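Local coordinates for protein luciferase-like monooxygenase (Streptomyces bottropensis, PDB 7BIP) that probably acts as a monooxygenase of the bacterial luciferase-like family, with a TIM-barrel fold, in the biosynthesis of the polyketide rishirilide, at residues L86-A89 against G90-M94; G108-L112 against P113-T117; P157-M160 against L161-W165. All blocks are in the same frame, centred on the assembly; numbering follows the deposited sequence.

Contact 1 (L86-A89 against G90-M94)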
ATOM      1  N   LEU A  86      -4.624  13.486   2.954  1.00 13.80           N
ATOM      2  CA  LEU A  86      -4.571  13.346   1.501  1.00 13.30           C
ATOM      3  C   LEU A  86      -4.049  11.970   1.116  1.00 13.79           C
ATOM      4  O   LEU A  86      -4.567  11.325   0.196  1.00 14.34           O
ATOM      5  CB  LEU A  86      -3.675  14.427   0.895  1.00 14.04           C
ATOM      6  CG  LEU A  86      -4.195  15.865   0.925  1.00 15.91           C
ATOM      7  CD1 LEU A  86      -3.077  16.818   0.498  1.00 13.87           C
ATOM      8  CD2 LEU A  86      -5.419  16.025   0.032  1.00 14.84           C
ATOM      9  N   LYS A  87      -2.999  11.522   1.795  1.00 13.59           N
ATOM     10  CA  LYS A  87      -2.402  10.225   1.500  1.00 15.10           C
ATOM     11  C   LYS A  87      -3.315   9.088   1.925  1.00 12.95           C
ATOM     12  O   LYS A  87      -3.470   8.100   1.195  1.00 15.15           O
ATOM     13  CB  LYS A  87      -1.073  10.117   2.231  1.00 17.60           C
ATOM     14  CG  LYS A  87      -0.067  11.115   1.764  1.00 37.07           C
ATOM     15  CD  LYS A  87       0.391  10.758   0.397  1.00 53.54           C
ATOM     16  CE  LYS A  87       1.148   9.454   0.455  1.00 60.33           C
ATOM     17  NZ  LYS A  87       2.272   9.522   1.431  1.00 61.26           N
ATOM     18  N   LEU A  88      -3.891   9.198   3.123  1.00 11.82           N
ATOM     19  CA  LEU A  88      -4.777   8.158   3.620  1.00 12.75           C
ATOM     20  C   LEU A  88      -6.001   8.020   2.726  1.00 15.70           C
ATOM     21  O   LEU A  88      -6.376   6.908   2.331  1.00 12.81           O
ATOM     22  CB  LEU A  88      -5.185   8.474   5.056  1.00 14.20           C
ATOM     23  CG  LEU A  88      -5.915   7.383   5.832  1.00 14.74           C
ATOM     24  CD1 LEU A  88      -5.171   6.047   5.750  1.00 12.97           C
ATOM     25  CD2 LEU A  88      -6.009   7.867   7.266  1.00 14.96           C
ATOM     26  N   ALA A  89      -6.641   9.143   2.387  1.00 11.94           N
ATOM     27  CA  ALA A  89      -7.796   9.072   1.498  1.00 10.47           C
ATOM     28  C   ALA A  89      -7.413   8.474   0.152  1.00 15.05           C
ATOM     29  O   ALA A  89      -8.142   7.635  -0.393  1.00 12.87           O
ATOM     30  CB  ALA A  89      -8.408  10.458   1.305  1.00 12.01           C
ATOM     31  N   GLY A  90      -6.262   8.889  -0.390  1.00 11.59           N
ATOM     32  CA  GLY A  90      -5.862   8.423  -1.710  1.00 11.11           C
ATOM     33  C   GLY A  90      -5.560   6.936  -1.750  1.00 11.71           C
ATOM     34  O   GLY A  90      -6.048   6.227  -2.634  1.00 12.46           O
ATOM     35  N   LYS A  91      -4.744   6.438  -0.801  1.00 12.07           N
ATOM     36  CA  LYS A  91      -4.396   5.015  -0.865  1.00 11.90           C
ATOM     37  C   LYS A  91      -5.608   4.143  -0.583  1.00 12.78           C
ATOM     38  O   LYS A  91      -5.756   3.075  -1.192  1.00 13.00           O
ATOM     39  CB  LYS A  91      -3.243   4.673   0.091  1.00 11.03           C
ATOM     40  CG  LYS A  91      -3.581   4.695   1.578  1.00 12.29           C
ATOM     41  CD  LYS A  91      -2.385   4.208   2.414  1.00 19.49           C
ATOM     42  CE  LYS A  91      -1.235   5.190   2.369  1.00 28.37           C
ATOM     43  NZ  LYS A  91      -0.240   4.882   3.444  1.00 30.66           N
ATOM     44  N   LEU A  92      -6.510   4.591   0.289  1.00 11.18           N
ATOM     45  CA  LEU A  92      -7.700   3.789   0.561  1.00 10.30           C
ATOM     46  C   LEU A  92      -8.652   3.794  -0.631  1.00 10.37           C
ATOM     47  O   LEU A  92      -9.314   2.787  -0.902  1.00 11.27           O
ATOM     48  CB  LEU A  92      -8.409   4.300   1.810  1.00 12.43           C
ATOM     49  CG  LEU A  92      -7.694   4.012   3.136  1.00 12.69           C
ATOM     50  CD1 LEU A  92      -8.332   4.865   4.216  1.00 12.13           C
ATOM     51  CD2 LEU A  92      -7.729   2.513   3.501  1.00 11.71           C
ATOM     52  N   ALA A  93      -8.733   4.916  -1.358  1.00 13.10           N
ATOM     53  CA  ALA A  93      -9.536   4.933  -2.577  1.00 10.93           C
ATOM     54  C   ALA A  93      -8.958   3.995  -3.641  1.00 12.17           C
ATOM     55  O   ALA A  93      -9.710   3.290  -4.333  1.00 12.60           O
ATOM     56  CB  ALA A  93      -9.674   6.369  -3.111  1.00 11.19           C
ATOM     57  N   MET A  94      -7.624   3.944  -3.772  1.00 10.31           N
ATOM     58  CA  MET A  94      -7.030   2.963  -4.680  1.00 10.96           C
ATOM     59  C   MET A  94      -7.421   1.547  -4.279  1.00 13.53           C
ATOM     60  O   MET A  94      -7.808   0.725  -5.120  1.00 11.70           O
ATOM     61  CB  MET A  94      -5.508   3.100  -4.698  1.00 11.05           C
ATOM     62  CG  MET A  94      -4.964   4.391  -5.314  1.00 11.52           C
ATOM     63  SD  MET A  94      -3.155   4.377  -5.189  1.00 11.52           S
ATOM     64  CE  MET A  94      -2.684   3.174  -6.436  1.00 12.62           C
TER
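L88 and L92, one helical turn apart, lie side by side and point the same way, their CD1 methyls meeting at 3.7 Å between L88 CD1 and L92 CD1. L88 can offer that methyl because its CG stands anti to the backbone N (chi1 -170°). The leucyl CG of L92 also rests on the backbone of the turn before, 3.3 Å from L88 O. K91 uses its aliphatic part in a similar way: CG sits between the backbone N and the carbonyl carbon (chi1 71°), which brings K91 CG to 3.4 Å from K87 O. Beneath these side chains run four i to i+4 backbone bonds, the straightest from K91 N to K87 O at 2.9 Å, and A89 O takes a further bond from the indole NE1 of W141 beside the one from A93 N. The helix, 85-98, is the crossover of a right-handed beta-alpha-beta unit between strands 72-78 and 103-107 of the barrel. L92 packs on L103 and V105 of the second strand, and L88 on F107 just beyond them, while L86 and A89 lean on L140 of helix 126-142. The lysines face the dimer interface: K87 NZ bonds T83 OG1 of the second subunit, and K91 NZ forms a salt bridge with D56 of its own chain, which probably tempers its closeness to K91 of the second subunit.

Contact 2 (G108-L112 against P113-T117)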
ATOM      1  N   GLY A 108      -8.415   4.090  14.091  1.00 15.16           N
ATOM      2  CA  GLY A 108      -8.170   3.882  15.503  1.00 16.23           C
ATOM      3  C   GLY A 108      -7.239   4.925  16.099  1.00 16.35           C
ATOM      4  O   GLY A 108      -6.575   5.680  15.391  1.00 15.70           O
ATOM      5  N   ARG A 109      -7.211   4.949  17.430  1.00 23.04           N
ATOM      6  CA  ARG A 109      -6.295   5.800  18.175  1.00 22.15           C
ATOM      7  C   ARG A 109      -4.996   5.053  18.435  1.00 20.00           C
ATOM      8  O   ARG A 109      -4.989   3.838  18.657  1.00 23.71           O
ATOM      9  CB  ARG A 109      -6.908   6.240  19.508  1.00 23.85           C
ATOM     10  CG  ARG A 109      -8.277   6.882  19.403  1.00 30.22           C
ATOM     11  CD  ARG A 109      -8.189   8.368  19.113  1.00 28.35           C
ATOM     12  NE  ARG A 109      -7.214   9.072  19.945  1.00 32.01           N
ATOM     13  CZ  ARG A 109      -7.476   9.578  21.146  1.00 40.09           C
ATOM     14  NH1 ARG A 109      -6.521  10.202  21.824  1.00 41.82           N
ATOM     15  NH2 ARG A 109      -8.687   9.458  21.674  1.00 42.86           N
ATOM     16  N   ALA A 110      -3.891   5.783  18.401  1.00 20.80           N
ATOM     17  CA  ALA A 110      -2.632   5.163  18.764  1.00 19.32           C
ATOM     18  C   ALA A 110      -2.473   5.167  20.281  1.00 18.91           C
ATOM     19  O   ALA A 110      -3.060   5.985  20.994  1.00 20.86           O
ATOM     20  CB  ALA A 110      -1.464   5.895  18.105  1.00 21.37           C
ATOM     21  N   PHE A 111      -1.654   4.241  20.774  1.00 22.18           N
ATOM     22  CA  PHE A 111      -1.368   4.230  22.202  1.00 26.11           C
ATOM     23  C   PHE A 111       0.050   3.815  22.569  1.00 28.06           C
ATOM     24  O   PHE A 111       0.423   3.986  23.733  1.00 33.06           O
ATOM     25  CB  PHE A 111      -2.361   3.315  22.937  1.00 24.68           C
ATOM     26  CG  PHE A 111      -2.197   1.856  22.619  1.00 28.44           C
ATOM     27  CD1 PHE A 111      -1.538   1.012  23.503  1.00 30.44           C
ATOM     28  CD2 PHE A 111      -2.713   1.327  21.447  1.00 25.62           C
ATOM     29  CE1 PHE A 111      -1.388  -0.334  23.215  1.00 32.25           C
ATOM     30  CE2 PHE A 111      -2.567  -0.023  21.151  1.00 29.93           C
ATOM     31  CZ  PHE A 111      -1.902  -0.852  22.036  1.00 29.20           C
ATOM     32  N   LEU A 112       0.849   3.290  21.647  1.00 25.96           N
ATOM     33  CA  LEU A 112       2.213   2.901  21.984  1.00 24.14           C
ATOM     34  C   LEU A 112       3.073   4.151  22.104  1.00 20.81           C
ATOM     35  O   LEU A 112       3.150   4.928  21.148  1.00 17.59           O
ATOM     36  CB  LEU A 112       2.785   1.962  20.933  1.00 22.60           C
ATOM     37  CG  LEU A 112       2.102   0.597  20.788  1.00 30.39           C
ATOM     38  CD1 LEU A 112       2.789  -0.247  19.716  1.00 28.51           C
ATOM     39  CD2 LEU A 112       2.082  -0.128  22.120  1.00 31.10           C
ATOM     40  N   PRO A 113       3.726   4.386  23.243  1.00 23.15           N
ATOM     41  CA  PRO A 113       4.479   5.644  23.398  1.00 23.79           C
ATOM     42  C   PRO A 113       5.601   5.814  22.386  1.00 19.20           C
ATOM     43  O   PRO A 113       5.825   6.932  21.908  1.00 17.23           O
ATOM     44  CB  PRO A 113       5.005   5.555  24.837  1.00 28.33           C
ATOM     45  CG  PRO A 113       4.026   4.648  25.531  1.00 34.19           C
ATOM     46  CD  PRO A 113       3.656   3.620  24.500  1.00 26.41           C
ATOM     47  N   ASP A 114       6.299   4.734  22.022  1.00 18.93           N
ATOM     48  CA  ASP A 114       7.380   4.865  21.050  1.00 21.98           C
ATOM     49  C   ASP A 114       6.875   5.305  19.681  1.00 19.29           C
ATOM     50  O   ASP A 114       7.616   5.951  18.931  1.00 22.64           O
ATOM     51  CB  ASP A 114       8.146   3.551  20.922  1.00 27.59           C
ATOM     52  CG  ASP A 114       8.933   3.217  22.171  1.00 41.92           C
ATOM     53  OD1 ASP A 114       9.442   2.083  22.272  1.00 46.09           O
ATOM     54  OD2 ASP A 114       9.033   4.089  23.057  1.00 42.32           O
ATOM     55  N   GLU A 115       5.642   4.939  19.313  1.00 15.89           N
ATOM     56  CA  GLU A 115       5.096   5.427  18.049  1.00 16.41           C
ATOM     57  C   GLU A 115       4.951   6.941  18.072  1.00 14.84           C
ATOM     58  O   GLU A 115       5.359   7.624  17.128  1.00 16.85           O
ATOM     59  CB  GLU A 115       3.757   4.752  17.737  1.00 15.49           C
ATOM     60  CG  GLU A 115       3.881   3.254  17.476  1.00 16.06           C
ATOM     61  CD  GLU A 115       2.544   2.547  17.308  1.00 23.43           C
ATOM     62  OE1 GLU A 115       1.494   3.131  17.669  1.00 19.66           O
ATOM     63  OE2 GLU A 115       2.554   1.384  16.840  1.00 19.35           O
ATOM     64  N   PHE A 116       4.390   7.495  19.156  1.00 14.58           N
ATOM     65  CA  PHE A 116       4.258   8.947  19.260  1.00 14.13           C
ATOM     66  C   PHE A 116       5.622   9.630  19.262  1.00 17.22           C
ATOM     67  O   PHE A 116       5.815  10.664  18.603  1.00 18.44           O
ATOM     68  CB  PHE A 116       3.492   9.322  20.536  1.00 16.98           C
ATOM     69  CG  PHE A 116       1.997   9.148  20.425  1.00 18.86           C
ATOM     70  CD1 PHE A 116       1.205  10.161  19.900  1.00 20.87           C
ATOM     71  CD2 PHE A 116       1.384   7.976  20.870  1.00 19.66           C
ATOM     72  CE1 PHE A 116      -0.175  10.003  19.802  1.00 19.88           C
ATOM     73  CE2 PHE A 116       0.012   7.817  20.783  1.00 23.88           C
ATOM     74  CZ  PHE A 116      -0.769   8.829  20.252  1.00 20.13           C
ATOM     75  N   THR A 117       6.575   9.082  20.017  1.00 18.33           N
ATOM     76  CA  THR A 117       7.878   9.728  20.131  1.00 17.29           C
ATOM     77  C   THR A 117       8.593   9.752  18.788  1.00 14.71           C
ATOM     78  O   THR A 117       9.165  10.778  18.394  1.00 18.12           O
ATOM     79  CB  THR A 117       8.737   9.012  21.171  1.00 18.81           C
ATOM     80  OG1 THR A 117       8.083   9.043  22.444  1.00 25.19           O
ATOM     81  CG2 THR A 117      10.083   9.706  21.283  1.00 23.20           C
TER
HETATM   82  O   HOH W   1      -0.662   2.344  18.840  1.00 18.73           O
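A110 CB sits to one side of the F116 ring plane, beyond the rim, 3.6 Å from F116 CE2, whereas the carbonyl of the same alanine meets the ring edge in the plane, with A110 O 3.6 Å from F116 CE2. The ring reaches back to the loop because CG of F116 lies anti to the carbonyl carbon (chi1 -78°), and F82 meets it edge-to-face. This is the close-packed part, together with L112, whose side chain crosses that of E115 obliquely: L112 CD1 comes within 3.3 Å of E115 OE2, and L112 CB lies 3.7 Å from E115 CD.

L112 is the N-cap residue of helix 113-119, and P113 follows as its first residue. The first turn closes loosely: L112 O receives weak bonds from E115 N at 3.1 Å and from F116 N at 3.5 Å. At the next carbonyl, P113 O is gripped twice, by T117 N and by T117 OG1, the hydroxyl standing above the carbonyl plane.

The looser side holds F111, an exposed residue whose CB points away from the helix and whose ring packs on L258 and V262 of helix 240-262, and T117 is exposed too. Water 1 bridges the loop to the helix, accepting from F111 N and donating to E115 OE1, 2.6 Å from the water oxygen. E115 OE2 is bonded to H45 ND1 and Y46 N, so both carboxylate oxygens are engaged; a glutamate gripped this way is likely to stay ionised, tying the start of the helix to the loop of H45 and Y46.

Contact 3 (P157-M160 against L161-W165)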
ATOM      1  N   PRO A 157      -9.080  24.561  -2.543  1.00 16.03           N
ATOM      2  CA  PRO A 157      -9.928  23.475  -3.057  1.00 14.96           C
ATOM      3  C   PRO A 157      -9.184  22.427  -3.889  1.00 19.18           C
ATOM      4  O   PRO A 157      -8.429  22.776  -4.805  1.00 20.04           O
ATOM      5  CB  PRO A 157     -10.960  24.208  -3.919  1.00 16.32           C
ATOM      6  CG  PRO A 157     -10.315  25.510  -4.283  1.00 21.75           C
ATOM      7  CD  PRO A 157      -9.438  25.871  -3.121  1.00 20.32           C
ATOM      8  N   VAL A 158      -9.392  21.149  -3.542  1.00 16.23           N
ATOM      9  CA  VAL A 158      -8.813  20.022  -4.264  1.00 16.34           C
ATOM     10  C   VAL A 158      -9.886  18.951  -4.392  1.00 14.58           C
ATOM     11  O   VAL A 158     -10.852  18.916  -3.630  1.00 16.83           O
ATOM     12  CB  VAL A 158      -7.563  19.428  -3.574  1.00 21.50           C
ATOM     13  CG1 VAL A 158      -6.381  20.388  -3.677  1.00 24.47           C
ATOM     14  CG2 VAL A 158      -7.884  19.046  -2.120  1.00 17.96           C
ATOM     15  N   THR A 159      -9.707  18.066  -5.371  1.00 16.95           N
ATOM     16  CA  THR A 159     -10.543  16.879  -5.501  1.00 14.30           C
ATOM     17  C   THR A 159      -9.630  15.666  -5.574  1.00 15.60           C
ATOM     18  O   THR A 159      -8.794  15.565  -6.481  1.00 18.74           O
ATOM     19  CB  THR A 159     -11.452  16.945  -6.730  1.00 16.45           C
ATOM     20  OG1 THR A 159     -12.236  18.141  -6.691  1.00 19.39           O
ATOM     21  CG2 THR A 159     -12.382  15.733  -6.747  1.00 19.47           C
ATOM     22  N   MET A 160      -9.771  14.764  -4.608  1.00 14.28           N
ATOM     23  CA  MET A 160      -8.895  13.606  -4.497  1.00 10.00           C
ATOM     24  C   MET A 160      -9.265  12.541  -5.519  1.00 15.70           C
ATOM     25  O   MET A 160     -10.431  12.156  -5.637  1.00 20.82           O
ATOM     26  CB  MET A 160      -8.973  13.022  -3.085  1.00 14.36           C
ATOM     27  CG  MET A 160      -8.167  11.735  -2.883  1.00 18.11           C
ATOM     28  SD  MET A 160      -6.385  11.911  -3.207  0.88 20.27           S
ATOM     29  CE  MET A 160      -6.002  13.346  -2.234  1.00 22.62           C
ATOM     30  N   LEU A 161      -8.269  12.071  -6.254  1.00 13.35           N
ATOM     31  CA  LEU A 161      -8.395  10.930  -7.138  1.00 11.08           C
ATOM     32  C   LEU A 161      -7.602   9.765  -6.568  1.00 12.84           C
ATOM     33  O   LEU A 161      -6.687   9.962  -5.759  1.00 12.96           O
ATOM     34  CB  LEU A 161      -7.877  11.266  -8.547  1.00 11.65           C
ATOM     35  CG  LEU A 161      -8.678  12.318  -9.320  1.00 13.73           C
ATOM     36  CD1 LEU A 161      -7.943  12.635 -10.619  1.00 18.40           C
ATOM     37  CD2 LEU A 161     -10.100  11.851  -9.604  1.00 15.98           C
ATOM     38  N   PRO A 162      -7.954   8.529  -6.922  1.00 12.58           N
ATOM     39  CA  PRO A 162      -9.171   8.179  -7.652  1.00 11.97           C
ATOM     40  C   PRO A 162     -10.389   8.381  -6.758  1.00 11.64           C
ATOM     41  O   PRO A 162     -10.272   8.370  -5.526  1.00 13.57           O
ATOM     42  CB  PRO A 162      -8.968   6.701  -7.979  1.00 11.95           C
ATOM     43  CG  PRO A 162      -8.124   6.182  -6.795  1.00 11.55           C
ATOM     44  CD  PRO A 162      -7.221   7.340  -6.436  1.00 14.08           C
ATOM     45  N   ARG A 163     -11.548   8.614  -7.354  1.00 11.18           N
ATOM     46  CA  ARG A 163     -12.757   8.560  -6.554  1.00 10.23           C
ATOM     47  C   ARG A 163     -12.972   7.132  -6.075  1.00 15.06           C
ATOM     48  O   ARG A 163     -12.505   6.178  -6.694  1.00 14.65           O
ATOM     49  CB  ARG A 163     -13.953   9.054  -7.359  1.00 12.27           C
ATOM     50  CG  ARG A 163     -13.686  10.380  -8.092  1.00 16.94           C
ATOM     51  CD  ARG A 163     -13.272  11.508  -7.148  1.00 14.67           C
ATOM     52  NE  ARG A 163     -14.395  12.020  -6.367  1.00 15.55           N
ATOM     53  CZ  ARG A 163     -14.276  12.580  -5.167  1.00 15.20           C
ATOM     54  NH1 ARG A 163     -15.347  13.030  -4.519  1.00 14.12           N
ATOM     55  NH2 ARG A 163     -13.081  12.676  -4.607  1.00 17.36           N
ATOM     56  N   THR A 164     -13.667   6.985  -4.950  1.00 12.49           N
ATOM     57  CA  THR A 164     -13.874   5.634  -4.440  1.00 11.42           C
ATOM     58  C   THR A 164     -14.832   4.841  -5.337  1.00 14.18           C
ATOM     59  O   THR A 164     -15.585   5.386  -6.156  1.00 15.24           O
ATOM     60  CB  THR A 164     -14.406   5.669  -3.003  1.00 11.55           C
ATOM     61  OG1 THR A 164     -15.650   6.377  -2.967  1.00 16.42           O
ATOM     62  CG2 THR A 164     -13.405   6.369  -2.082  1.00 14.95           C
ATOM     63  N   TRP A 165     -14.763   3.520  -5.192  1.00 10.72           N
ATOM     64  CA  TRP A 165     -15.698   2.627  -5.861  1.00 11.97           C
ATOM     65  C   TRP A 165     -17.053   2.669  -5.172  1.00 15.62           C
ATOM     66  O   TRP A 165     -18.094   2.862  -5.820  1.00 16.08           O
ATOM     67  CB  TRP A 165     -15.115   1.214  -5.843  1.00 14.36           C
ATOM     68  CG  TRP A 165     -15.989   0.116  -6.389  1.00 12.96           C
ATOM     69  CD1 TRP A 165     -17.175  -0.342  -5.866  1.00 12.92           C
ATOM     70  CD2 TRP A 165     -15.716  -0.700  -7.531  1.00 14.06           C
ATOM     71  NE1 TRP A 165     -17.652  -1.378  -6.626  1.00 15.78           N
ATOM     72  CE2 TRP A 165     -16.772  -1.619  -7.652  1.00 16.90           C
ATOM     73  CE3 TRP A 165     -14.676  -0.740  -8.464  1.00 13.62           C
ATOM     74  CZ2 TRP A 165     -16.828  -2.567  -8.683  1.00 18.36           C
ATOM     75  CZ3 TRP A 165     -14.726  -1.672  -9.483  1.00 15.44           C
ATOM     76  CH2 TRP A 165     -15.793  -2.581  -9.582  1.00 13.00           C
TER
HETATM   77  O   HOH W   2     -11.932  15.288  -2.840  1.00 13.49           O
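The guanidinium of R163 carries the methyl of T159 over one face, offset toward the rim, with T159 CG2 3.8 Å from R163 NH2, while M160 O lies at its edge. That carbonyl sits nearly in the guanidinium plane, 6° out of it. R163 NH2 in turn lies in the carbonyl plane, on a lone pair of M160 O, and the bond is 2.9 Å long and fairly straight, at 160° from N-H to acceptor. The arginine gets there by folding back on the loop: its chain is bent at chi2 (-58°) and chi3, so R163 CD also passes M160 O at 3.3 Å. T159 and R163 cross at about a right angle. Water 2 accepts from M160 N at 2.8 Å, and more weakly from R163 NH2, closing a small polar bridge beside the direct bond.

The M160 side chain has its CG anti to the backbone N and is curled so that M160 SD lies 3.2 Å from L161 O. It packs on L86 of helix 85-98, on L140 of helix 126-142 and on F47 of the second subunit. The loop then passes through the cis peptide before P162.

R163 NH2 also bonds L140 O, and R163 NH1 reaches E144 OE2 and E143 O weakly. A leucine in place of R163 would probably leave M160 O and L140 O without this shared donor and E144 without its cationic neighbour. Because E144 is a calcium ligand in a structure of this protein, the positive charge close by is likely to offset part of the negative charge there and to influence how the carboxylate is presented.

Overall arrangement
Read from the N terminus, the three contacts follow in series, and none nests in or crosses another; none closes a long loop, because each pair of segments is continuous. Contact 1 lies within helix 85-98, after strand 72-78. The chain then runs through strand 103-107 to contact 2, where the loop leaving that strand enters helix 113-119. Contact 3 starts at the end of strand 154-158, the second strand of the hairpin that follows helix 126-142, and runs into the loop toward barrel strand 171-175. Contacts 1 and 3 meet, A93 CB lying 3.2 Å from P162 O, which ties that loop to helix 85-98; both touch the second subunit. Contact 2 stands apart, its nearest atoms about 8 Å from contact 1.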